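Local coordinates for protein phosphoethanolamine N-methyltransferase 1 (Haemonchus contortus, PDB 4KRG) that probably catalyses the first methylation step of nematode phosphocholine biosynthesis, transferring a methyl group from S-adenosylmethionine to phosphoethanolamine, at residues A286-D289 against E290-P293. Numbering follows the deposited sequence.
With BOG (octyl beta-D-glucopyranoside), chain F.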
loop_
_atom_site.group_PDB
_atom_site.type_symbol
_atom_site.label_atom_id
_atom_site.label_comp_id
_atom_site.label_asym_id
_atom_site.label_seq_id
_atom_site.Cartn_x
_atom_site.Cartn_y
_atom_site.Cartn_z
ATOM N N ALA A 286 22.092 -15.534 14.129
ATOM C CA ALA A 286 20.867 -16.247 14.504
ATOM C C ALA A 286 20.091 -16.782 13.308
ATOM O O ALA A 286 19.262 -17.680 13.446
ATOM C CB ALA A 286 19.971 -15.371 15.352
ATOM N N ILE A 287 20.345 -16.219 12.136
ATOM C CA ILE A 287 19.691 -16.705 10.931
ATOM C C ILE A 287 20.669 -17.524 10.094
ATOM O O ILE A 287 21.753 -17.054 9.743
ATOM C CB ILE A 287 19.113 -15.558 10.079
ATOM C CG1 ILE A 287 18.145 -14.706 10.901
ATOM C CG2 ILE A 287 18.418 -16.117 8.848
ATOM C CD1 ILE A 287 17.749 -13.411 10.208
ATOM N N ASP A 288 20.284 -18.762 9.800
ATOM C CA ASP A 288 21.072 -19.652 8.961
ATOM C C ASP A 288 20.130 -20.307 7.967
ATOM O O ASP A 288 18.946 -19.984 7.953
ATOM C CB ASP A 288 21.785 -20.700 9.816
ATOM C CG ASP A 288 20.869 -21.348 10.842
ATOM O OD1 ASP A 288 19.708 -21.644 10.508
ATOM O OD2 ASP A 288 21.309 -21.562 11.990
ATOM N N ASP A 289 20.630 -21.232 7.155
ATOM C CA ASP A 289 19.778 -21.881 6.154
ATOM C C ASP A 289 18.868 -22.975 6.729
ATOM O O ASP A 289 18.136 -23.629 5.992
ATOM C CB ASP A 289 20.596 -22.412 4.969
ATOM C CG ASP A 289 21.563 -23.505 5.368
ATOM O OD1 ASP A 289 22.114 -23.438 6.491
ATOM O OD2 ASP A 289 21.777 -24.429 4.552
ATOM N N GLU A 290 18.912 -23.167 8.043
ATOM C CA GLU A 290 17.902 -23.971 8.722
ATOM C C GLU A 290 16.700 -23.096 9.088
ATOM O O GLU A 290 15.568 -23.568 9.099
ATOM C CB GLU A 290 18.481 -24.652 9.965
ATOM C CG GLU A 290 19.337 -25.877 9.669
ATOM C CD GLU A 290 18.516 -27.066 9.198
ATOM O OE1 GLU A 290 17.481 -27.365 9.832
ATOM O OE2 GLU A 290 18.907 -27.702 8.194
ATOM N N VAL A 291 16.951 -21.822 9.383
ATOM C CA VAL A 291 15.871 -20.860 9.588
ATOM C C VAL A 291 15.259 -20.451 8.252
ATOM O O VAL A 291 14.036 -20.397 8.110
ATOM C CB VAL A 291 16.355 -19.596 10.329
ATOM C CG1 VAL A 291 15.244 -18.566 10.401
ATOM C CG2 VAL A 291 16.839 -19.955 11.720
ATOM N N VAL A 292 16.119 -20.169 7.277
ATOM C CA VAL A 292 15.691 -19.729 5.950
ATOM C C VAL A 292 16.213 -20.660 4.857
ATOM O O VAL A 292 17.312 -20.468 4.344
ATOM C CB VAL A 292 16.174 -18.299 5.656
ATOM C CG1 VAL A 292 15.577 -17.790 4.354
ATOM C CG2 VAL A 292 15.783 -17.378 6.777
ATOM N N PRO A 293 15.430 -21.687 4.505
ATOM C CA PRO A 293 15.880 -22.583 3.430
ATOM C C PRO A 293 15.937 -21.854 2.086
ATOM O O PRO A 293 15.249 -20.846 1.903
ATOM C CB PRO A 293 14.798 -23.664 3.402
ATOM C CG PRO A 293 14.163 -23.609 4.762
ATOM C CD PRO A 293 14.181 -22.155 5.129
HETATM C C1 BOG F . 24.777 -17.112 4.041
HETATM O O1 BOG F . 25.458 -16.027 4.581
HETATM C C2 BOG F . 25.357 -17.444 2.679
HETATM O O2 BOG F . 25.098 -16.359 1.796
HETATM C C3 BOG F . 24.794 -18.701 2.109
HETATM O O3 BOG F . 25.513 -19.015 0.881
HETATM C C4 BOG F . 24.899 -19.851 3.056
HETATM O O4 BOG F . 24.190 -20.994 2.530
HETATM C C5 BOG F . 24.309 -19.519 4.418
HETATM O O5 BOG F . 24.864 -18.269 4.983
HETATM C C6 BOG F . 24.602 -20.624 5.334
HETATM O O6 BOG F . 23.395 -21.131 5.828
HETATM C "C1'" BOG F . 24.598 -15.073 5.212
HETATM C "C2'" BOG F . 25.398 -13.800 5.621
HETATM C "C3'" BOG F . 24.579 -12.884 6.527
HETATM C "C4'" BOG F . 23.270 -12.538 6.166
HETATM C "C5'" BOG F . 22.173 -12.274 7.241
HETATM C "C6'" BOG F . 21.411 -10.965 6.987
HETATM C "C7'" BOG F . 20.236 -10.723 7.969
HETATM C "C8'" BOG F . 19.147 -9.904 7.360
#
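Asp288 and Val292 close a tight backbone turn, in which Val292 N donates to Asp288 O at 2.9 Å and 166°. The same carbonyl takes a weak second bond from Val291 N, 3.1 Å from Asp288 O. With the Asp288 carboxylate also receiving backbone N-H groups, the pattern meets the definition of an Asx motif, here in the loop between helix 280-283 and strand 297-302. The side-chain part of the evidence rests on one oxygen: Val291 N reaches Asp288 OD1 at 3.0 Å and 147°, nearly along the C-O axis, while the bond from Glu290 N to Asp288 OD1, also 3.0 Å, is weak by its angle. A chi1 of 47° sets Asp288 CG between its own backbone N and carbonyl carbon, which turns the carboxylate toward the following backbone, where OD1 can accept from the N-H groups of Glu290 and Val291. Asp288 N itself is buried without a partner.

On the apolar side of the turn, Ile287 CG2 meets Val292 CG2 at 3.6 Å, methyl against methyl. Phe321 of helix 314-321 touches both residues, Val403 of strand 400-408 touches Ile287 and Val291, and strand 372-378 adds Val376 against Ile287 and Cys374 against Val292. On the polar side, O6 of a bound octyl glucoside meets Asp289; the glucoside is also hydrogen-bonded to Lys320 O. That hydroxyl donates to Asp289 OD1 at 2.7 Å, and accepts a weak bond from Asp289 N, 3.1 Å from O6.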